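Local coordinates for protein butyryl-CoA dehydrogenase (Marinomonas mediterranea, PDB 6CXT) that belongs to the acyl-CoA dehydrogenase family of flavoproteins and holds bound flavin-adenine dinucleotide, at residues 79-84 with 254-259; 148-153 with 184-189. All blocks are in the same frame, centred on the assembly; numbering follows the deposited sequence.

The two contacts share no strand or helix and lie on opposite sides of the chain's centre, their own centres about 34 Å apart. Contact 1 joins the turn and first residue at the start of helix 81-101 to helix 248-267, far apart in sequence, and is partly buried: an arginine passes a threonine and reaches a second one through water. Contact 2, whose segments fall between those of contact 1 in the chain, is wholly buried in the middle domain. There strands of two different sheets touch through rings and methyl groups, with an aromatic pair and a CH-pi contact. Water-assisted bridging at a helix start thus contrasts with apolar sheet-on-sheet packing.

Contact 1. Residues 79-84 with 254-259; sequences TDTGLL and MQRDLN. With EDO (1,2-ethanediol), chain E.
Arg256 stretches toward Thr79 and Thr81 with chi1 and chi2 both fully extended, then bends at chi3 (59°), which carries its guanidinium past Thr79. Thr79 has CG2 anti to its own carbonyl carbon, and this methyl lies over one face of the guanidinium, off toward the rim, with CG2 4.0 Å from Arg256 NE. The same residue's backbone also takes part, as Thr79 CA comes within 4.0 Å of Arg256 NH1. Thr81 does not bond the arginine directly: its OG1 stays 3.7 Å from Arg256 NH2. A water in the guanidinium plane joins them, accepting from Thr81 OG1 at 2.6 Å and from Arg256 NH2 at 3.2 Å. The other terminal nitrogen, NH1, turns to the C-terminal end of helix 64-77, where it bonds Gln76 O and, weakly, Gly75 O and Cys78 O; its positive charge is probably favourable beside these carbonyl oxygens.

Next to Thr81, Asp80 is the N-cap of helix 81-101, its OD1 accepting from Leu83 N at 3.0 Å. A 1,2-ethanediol, probably from the crystallisation liquor, also donates to that OD1 through O1 (2.6 Å) and accepts from Gly82 N at O2. Arg256 therefore ties helix 248-267, which packs against helices 279-306 and 313-338, to the junction between helices 64-77 and 81-101, while Leu83 and Leu84 of the latter rest on helix 35-44.

Contact 2. Residues 148-153 with 184-189; sequences YVLNGG and FVVPRN
Tyr148 and Phe184 meet as a T-shaped pair in the acyl-CoA dehydrogenase middle domain, a beta domain of two sheets packed face to face, in which strands 148-153 and 184-187 run almost perpendicular, at 82°. The edge of the phenylalanine ring points at the tyrosine face, with the planes at 61° and the centroids 4.9 Å apart. Phe184 CE1 does the closest touching, standing 3.5 Å from Tyr148 CD2 and above the tyrosine plane, nearer its rim than its middle. Each ring leaves its strand with CG anti to the carbonyl carbon, which turns both rings into the space between the sheets, where they meet crosswise.

Leu150 uses its two branches differently. CD1 sits over the centre of the Phe184 ring, 4.1 Å from the centroid and only 6° off the normal, a well-aligned CH-pi contact. CD2 reaches Val186, 3.7 Å from its CG2, and also lies near Phe184 CD2; the leucine and valine run alongside each other, pointing opposite ways. Phe184 is thus engaged at its edge by the tyrosine and over one face by the leucine.

Further out, Ala141 and Ile219 touch both Leu150 and Phe184, and Val168 touches both Leu150 and Val186, so neighbouring strands of both sheets contribute to the cluster. Across the spacing of 10.5 Å between the strand axes, side chains make the junction. Backbone bonds to Cys217 and Ile219 set Leu150 and Tyr148 in their sheet, and beside them the side-chain oxygen OD1 of Asn151 accepts from Asn216 N.

Contact 1. Residues 79-84 with 254-259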
ATOM      1  N   THR B  79       3.641 -29.335   4.284  1.00 21.06           N
ATOM      2  CA  THR B  79       4.064 -28.139   5.008  1.00 25.00           C
ATOM      3  C   THR B  79       5.536 -27.799   4.882  1.00 22.52           C
ATOM      4  O   THR B  79       5.924 -26.692   5.195  1.00 21.39           O
ATOM      5  CB  THR B  79       3.740 -28.214   6.482  1.00 28.42           C
ATOM      6  OG1 THR B  79       4.210 -29.476   6.950  1.00 27.44           O
ATOM      7  CG2 THR B  79       2.177 -28.019   6.690  1.00 32.35           C
ATOM      8  N   ASP B  80       6.355 -28.745   4.432  1.00 20.86           N
ATOM      9  CA  ASP B  80       7.785 -28.411   4.245  1.00 20.60           C
ATOM     10  C   ASP B  80       7.982 -27.748   2.876  1.00 19.15           C
ATOM     11  O   ASP B  80       8.371 -28.353   1.870  1.00 20.14           O
ATOM     12  CB  ASP B  80       8.659 -29.657   4.392  1.00 18.99           C
ATOM     13  CG  ASP B  80      10.126 -29.304   4.499  1.00 21.28           C
ATOM     14  OD1 ASP B  80      10.511 -28.140   4.174  1.00 20.06           O
ATOM     15  OD2 ASP B  80      10.892 -30.208   4.883  1.00 21.13           O
ATOM     16  N   THR B  81       7.707 -26.449   2.837  1.00 19.62           N
ATOM     17  CA  THR B  81       7.882 -25.658   1.627  1.00 17.50           C
ATOM     18  C   THR B  81       9.335 -25.720   1.118  1.00 15.99           C
ATOM     19  O   THR B  81       9.561 -25.736  -0.083  1.00 15.80           O
ATOM     20  CB  THR B  81       7.430 -24.213   1.941  1.00 17.93           C
ATOM     21  OG1 THR B  81       6.071 -24.290   2.459  1.00 17.41           O
ATOM     22  CG2 THR B  81       7.455 -23.287   0.691  1.00 18.83           C
ATOM     23  N   GLY B  82      10.283 -25.662   2.039  1.00 15.11           N
ATOM     24  CA  GLY B  82      11.728 -25.614   1.729  1.00 16.36           C
ATOM     25  C   GLY B  82      12.088 -26.851   0.925  1.00 17.45           C
ATOM     26  O   GLY B  82      12.879 -26.786  -0.041  1.00 15.72           O
ATOM     27  N   LEU B  83      11.504 -27.970   1.337  1.00 16.07           N
ATOM     28  CA  LEU B  83      11.762 -29.245   0.640  1.00 17.87           C
ATOM     29  C   LEU B  83      11.236 -29.208  -0.801  1.00 17.84           C
ATOM     30  O   LEU B  83      11.928 -29.621  -1.752  1.00 16.83           O
ATOM     31  CB  LEU B  83      11.203 -30.452   1.420  1.00 17.11           C
ATOM     32  CG  LEU B  83      11.373 -31.833   0.715  1.00 20.68           C
ATOM     33  CD1 LEU B  83      12.841 -32.126   0.523  1.00 19.48           C
ATOM     34  CD2 LEU B  83      10.790 -32.948   1.573  1.00 21.19           C
ATOM     35  N   LEU B  84      10.014 -28.711  -0.978  1.00 17.36           N
ATOM     36  CA  LEU B  84       9.431 -28.561  -2.317  1.00 18.37           C
ATOM     37  C   LEU B  84      10.281 -27.645  -3.177  1.00 16.75           C
ATOM     38  O   LEU B  84      10.441 -27.905  -4.375  1.00 18.07           O
ATOM     39  CB  LEU B  84       7.993 -28.016  -2.228  1.00 17.06           C
ATOM     40  CG  LEU B  84       7.038 -29.043  -1.600  1.00 18.35           C
ATOM     41  CD1 LEU B  84       5.665 -28.360  -1.455  1.00 17.98           C
ATOM     42  CD2 LEU B  84       6.941 -30.362  -2.427  1.00 19.80           C
ATOM     43  N   MET B 254      -0.222 -20.538  -0.035  1.00 14.98           N
ATOM     44  CA  MET B 254      -1.147 -19.424   0.279  1.00 15.38           C
ATOM     45  C   MET B 254      -2.581 -19.950   0.474  1.00 14.46           C
ATOM     46  O   MET B 254      -3.283 -19.410   1.297  1.00 14.72           O
ATOM     47  CB  MET B 254      -1.115 -18.339  -0.827  1.00 14.64           C
ATOM     48  CG  MET B 254       0.156 -17.477  -0.635  1.00 15.72           C
ATOM     49  SD  MET B 254       0.066 -16.131  -1.824  1.00 19.37           S
ATOM     50  CE  MET B 254       0.520 -16.936  -3.375  1.00 15.11           C
ATOM     51  N   GLN B 255      -2.994 -20.955  -0.285  1.00 15.07           N
ATOM     52  CA  GLN B 255      -4.351 -21.576  -0.070  1.00 15.56           C
ATOM     53  C   GLN B 255      -4.412 -22.119   1.346  1.00 16.53           C
ATOM     54  O   GLN B 255      -5.389 -21.886   2.079  1.00 18.32           O
ATOM     55  CB  GLN B 255      -4.650 -22.698  -1.093  1.00 17.75           C
ATOM     56  CG  GLN B 255      -6.090 -23.248  -0.941  1.00 19.66           C
ATOM     57  CD  GLN B 255      -7.146 -22.154  -1.180  1.00 20.28           C
ATOM     58  OE1 GLN B 255      -7.219 -21.594  -2.273  1.00 22.73           O
ATOM     59  NE2 GLN B 255      -7.966 -21.849  -0.166  1.00 21.83           N
ATOM     60  N   ARG B 256      -3.316 -22.738   1.788  1.00 16.44           N
ATOM     61  CA  ARG B 256      -3.211 -23.226   3.161  1.00 17.19           C
ATOM     62  C   ARG B 256      -3.278 -22.115   4.214  1.00 17.88           C
ATOM     63  O   ARG B 256      -4.050 -22.226   5.175  1.00 17.40           O
ATOM     64  CB  ARG B 256      -1.967 -24.120   3.387  1.00 16.86           C
ATOM     65  CG  ARG B 256      -1.878 -24.597   4.858  1.00 18.96           C
ATOM     66  CD  ARG B 256      -0.653 -25.520   5.146  1.00 19.24           C
ATOM     67  NE  ARG B 256       0.610 -24.836   4.833  1.00 20.84           N
ATOM     68  CZ  ARG B 256       1.444 -25.162   3.836  1.00 24.92           C
ATOM     69  NH1 ARG B 256       1.205 -26.212   3.015  1.00 24.81           N
ATOM     70  NH2 ARG B 256       2.574 -24.463   3.694  1.00 22.32           N
ATOM     71  N   ASP B 257      -2.474 -21.063   4.059  1.00 16.06           N
ATOM     72  CA  ASP B 257      -2.586 -19.875   4.896  1.00 17.53           C
ATOM     73  C   ASP B 257      -4.040 -19.375   4.996  1.00 16.32           C
ATOM     74  O   ASP B 257      -4.536 -19.085   6.091  1.00 16.07           O
ATOM     75  CB  ASP B 257      -1.762 -18.691   4.314  1.00 16.91           C
ATOM     76  CG  ASP B 257      -0.234 -18.830   4.552  1.00 22.09           C
ATOM     77  OD1 ASP B 257       0.202 -19.722   5.353  1.00 20.65           O
ATOM     78  OD2 ASP B 257       0.525 -17.984   3.957  1.00 20.60           O
ATOM     79  N   LEU B 258      -4.682 -19.244   3.858  1.00 16.25           N
ATOM     80  CA  LEU B 258      -6.053 -18.710   3.804  1.00 17.99           C
ATOM     81  C   LEU B 258      -7.036 -19.627   4.558  1.00 16.50           C
ATOM     82  O   LEU B 258      -7.820 -19.151   5.370  1.00 15.59           O
ATOM     83  CB  LEU B 258      -6.483 -18.531   2.365  1.00 16.91           C
ATOM     84  CG  LEU B 258      -7.924 -18.053   2.126  1.00 17.93           C
ATOM     85  CD1 LEU B 258      -8.140 -16.688   2.807  1.00 19.65           C
ATOM     86  CD2 LEU B 258      -8.182 -17.919   0.615  1.00 16.71           C
ATOM     87  N   ASN B 259      -6.975 -20.912   4.262  1.00 18.54           N
ATOM     88  CA  ASN B 259      -7.793 -21.937   4.970  1.00 19.37           C
ATOM     89  C   ASN B 259      -7.596 -21.890   6.449  1.00 18.86           C
ATOM     90  O   ASN B 259      -8.584 -21.905   7.217  1.00 17.76           O
ATOM     91  CB  ASN B 259      -7.467 -23.343   4.458  1.00 19.65           C
ATOM     92  CG  ASN B 259      -7.968 -23.577   3.078  1.00 20.72           C
ATOM     93  OD1 ASN B 259      -8.728 -22.793   2.531  1.00 24.36           O
ATOM     94  ND2 ASN B 259      -7.480 -24.628   2.458  1.00 24.60           N
TER
HETATM   95  C1  EDO E 402      11.455 -25.513   6.017  1.00 28.40           C
HETATM   96  O1  EDO E 402      12.048 -26.166   4.884  1.00 19.72           O
HETATM   97  C2  EDO E 402       9.937 -25.234   5.887  1.00 29.04           C
HETATM   98  O2  EDO E 402       9.800 -24.389   4.721  1.00 25.36           O
HETATM   99  O   HOH W   1       4.242 -25.719   1.275  1.00 20.33           O

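Contact 2. Residues 148-153 with 184-189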
ATOM      1  N   TYR B 148      37.235 -28.886 -20.544  1.00 33.44           N
ATOM      2  CA  TYR B 148      37.222 -27.513 -20.089  1.00 30.80           C
ATOM      3  C   TYR B 148      37.716 -27.487 -18.693  1.00 26.72           C
ATOM      4  O   TYR B 148      37.478 -28.427 -17.982  1.00 29.80           O
ATOM      5  CB  TYR B 148      35.801 -26.973 -20.115  1.00 33.22           C
ATOM      6  CG  TYR B 148      35.345 -26.529 -21.466  1.00 31.30           C
ATOM      7  CD1 TYR B 148      35.615 -25.234 -21.918  1.00 30.92           C
ATOM      8  CD2 TYR B 148      34.629 -27.396 -22.284  1.00 33.75           C
ATOM      9  CE1 TYR B 148      35.174 -24.809 -23.173  1.00 37.32           C
ATOM     10  CE2 TYR B 148      34.162 -26.985 -23.526  1.00 35.13           C
ATOM     11  CZ  TYR B 148      34.444 -25.704 -23.970  1.00 35.91           C
ATOM     12  OH  TYR B 148      33.987 -25.325 -25.219  1.00 44.49           O
ATOM     13  N   VAL B 149      38.456 -26.448 -18.346  1.00 25.86           N
ATOM     14  CA  VAL B 149      38.917 -26.245 -16.995  1.00 28.61           C
ATOM     15  C   VAL B 149      38.098 -25.072 -16.423  1.00 28.12           C
ATOM     16  O   VAL B 149      38.158 -23.931 -16.945  1.00 31.81           O
ATOM     17  CB  VAL B 149      40.429 -25.946 -16.992  1.00 29.02           C
ATOM     18  CG1 VAL B 149      40.979 -25.612 -15.609  1.00 26.69           C
ATOM     19  CG2 VAL B 149      41.181 -27.159 -17.587  1.00 28.51           C
ATOM     20  N   LEU B 150      37.418 -25.350 -15.305  1.00 31.43           N
ATOM     21  CA  LEU B 150      36.485 -24.388 -14.677  1.00 28.94           C
ATOM     22  C   LEU B 150      37.103 -23.863 -13.405  1.00 27.77           C
ATOM     23  O   LEU B 150      37.666 -24.634 -12.591  1.00 26.62           O
ATOM     24  CB  LEU B 150      35.144 -25.056 -14.399  1.00 32.57           C
ATOM     25  CG  LEU B 150      34.077 -24.976 -15.493  1.00 37.45           C
ATOM     26  CD1 LEU B 150      34.381 -25.829 -16.737  1.00 35.91           C
ATOM     27  CD2 LEU B 150      32.713 -25.340 -14.919  1.00 36.76           C
ATOM     28  N   ASN B 151      37.036 -22.545 -13.246  1.00 24.67           N
ATOM     29  CA  ASN B 151      37.606 -21.936 -12.125  1.00 27.26           C
ATOM     30  C   ASN B 151      36.717 -20.808 -11.583  1.00 27.78           C
ATOM     31  O   ASN B 151      36.472 -19.844 -12.297  1.00 24.69           O
ATOM     32  CB  ASN B 151      38.949 -21.372 -12.522  1.00 30.51           C
ATOM     33  CG  ASN B 151      39.889 -21.314 -11.369  1.00 41.59           C
ATOM     34  OD1 ASN B 151      40.351 -22.345 -10.861  1.00 39.53           O
ATOM     35  ND2 ASN B 151      40.165 -20.100 -10.917  1.00 44.63           N
ATOM     36  N   GLY B 152      36.277 -20.900 -10.323  1.00 27.22           N
ATOM     37  CA  GLY B 152      35.580 -19.727  -9.705  1.00 26.06           C
ATOM     38  C   GLY B 152      34.711 -20.183  -8.530  1.00 28.18           C
ATOM     39  O   GLY B 152      34.548 -21.390  -8.304  1.00 28.15           O
ATOM     40  N   GLY B 153      34.180 -19.209  -7.782  1.00 25.90           N
ATOM     41  CA  GLY B 153      33.235 -19.475  -6.634  1.00 23.25           C
ATOM     42  C   GLY B 153      31.780 -19.128  -7.019  1.00 21.03           C
ATOM     43  O   GLY B 153      31.539 -18.185  -7.780  1.00 22.74           O
ATOM     44  N   PHE B 184      27.530 -25.665 -18.164  1.00 23.49           N
ATOM     45  CA  PHE B 184      28.173 -26.987 -18.011  1.00 25.62           C
ATOM     46  C   PHE B 184      27.488 -27.752 -16.883  1.00 25.75           C
ATOM     47  O   PHE B 184      27.077 -27.146 -15.889  1.00 26.45           O
ATOM     48  CB  PHE B 184      29.627 -26.773 -17.547  1.00 24.81           C
ATOM     49  CG  PHE B 184      30.485 -26.051 -18.544  1.00 27.05           C
ATOM     50  CD1 PHE B 184      31.122 -26.758 -19.592  1.00 27.73           C
ATOM     51  CD2 PHE B 184      30.696 -24.675 -18.430  1.00 26.63           C
ATOM     52  CE1 PHE B 184      31.938 -26.085 -20.492  1.00 27.77           C
ATOM     53  CE2 PHE B 184      31.507 -23.987 -19.339  1.00 30.49           C
ATOM     54  CZ  PHE B 184      32.146 -24.709 -20.368  1.00 28.11           C
ATOM     55  N   VAL B 185      27.361 -29.054 -17.037  1.00 23.50           N
ATOM     56  CA  VAL B 185      26.962 -29.935 -15.939  1.00 23.60           C
ATOM     57  C   VAL B 185      28.251 -30.449 -15.323  1.00 26.39           C
ATOM     58  O   VAL B 185      29.063 -31.072 -16.026  1.00 25.71           O
ATOM     59  CB  VAL B 185      26.146 -31.126 -16.448  1.00 25.89           C
ATOM     60  CG1 VAL B 185      25.849 -32.113 -15.311  1.00 29.35           C
ATOM     61  CG2 VAL B 185      24.848 -30.657 -17.088  1.00 28.91           C
ATOM     62  N   VAL B 186      28.477 -30.165 -14.041  1.00 23.12           N
ATOM     63  CA  VAL B 186      29.738 -30.478 -13.376  1.00 23.35           C
ATOM     64  C   VAL B 186      29.438 -31.565 -12.330  1.00 23.71           C
ATOM     65  O   VAL B 186      28.772 -31.276 -11.324  1.00 23.03           O
ATOM     66  CB  VAL B 186      30.377 -29.249 -12.739  1.00 23.54           C
ATOM     67  CG1 VAL B 186      31.698 -29.590 -12.038  1.00 23.54           C
ATOM     68  CG2 VAL B 186      30.584 -28.156 -13.780  1.00 25.04           C
ATOM     69  N   PRO B 187      29.907 -32.783 -12.539  1.00 21.20           N
ATOM     70  CA  PRO B 187      29.656 -33.794 -11.521  1.00 20.33           C
ATOM     71  C   PRO B 187      30.339 -33.456 -10.188  1.00 20.00           C
ATOM     72  O   PRO B 187      31.394 -32.901 -10.160  1.00 19.78           O
ATOM     73  CB  PRO B 187      30.201 -35.080 -12.145  1.00 21.72           C
ATOM     74  CG  PRO B 187      30.329 -34.790 -13.587  1.00 21.66           C
ATOM     75  CD  PRO B 187      30.593 -33.328 -13.705  1.00 22.07           C
ATOM     76  N   ARG B 188      29.676 -33.780  -9.094  1.00 19.61           N
ATOM     77  CA  ARG B 188      30.171 -33.552  -7.753  1.00 24.69           C
ATOM     78  C   ARG B 188      31.556 -34.181  -7.504  1.00 33.43           C
ATOM     79  O   ARG B 188      32.326 -33.595  -6.869  1.00 46.45           O
ATOM     80  CB  ARG B 188      29.167 -34.059  -6.722  1.00 20.54           C
ATOM     81  CG  ARG B 188      29.497 -33.809  -5.267  1.00 20.99           C
ATOM     82  CD  ARG B 188      29.781 -32.379  -4.911  1.00 20.76           C
ATOM     83  NE  ARG B 188      29.907 -32.153  -3.492  1.00 19.87           N
ATOM     84  CZ  ARG B 188      28.905 -32.090  -2.643  1.00 20.69           C
ATOM     85  NH1 ARG B 188      27.680 -32.260  -3.056  1.00 21.88           N
ATOM     86  NH2 ARG B 188      29.147 -31.869  -1.376  1.00 19.56           N
ATOM     87  N   ASN B 189      31.824 -35.360  -8.041  1.00 32.78           N
ATOM     88  CA  ASN B 189      33.109 -36.028  -7.858  1.00 25.32           C
ATOM     89  C   ASN B 189      34.303 -35.425  -8.629  1.00 24.36           C
ATOM     90  O   ASN B 189      35.381 -35.912  -8.548  1.00 25.75           O
ATOM     91  CB  ASN B 189      32.963 -37.538  -8.070  1.00 25.13           C
ATOM     92  CG  ASN B 189      32.035 -38.185  -7.051  1.00 28.45           C
ATOM     93  OD1 ASN B 189      31.618 -37.548  -6.134  1.00 28.55           O
ATOM     94  ND2 ASN B 189      31.704 -39.436  -7.243  1.00 26.87           N
TER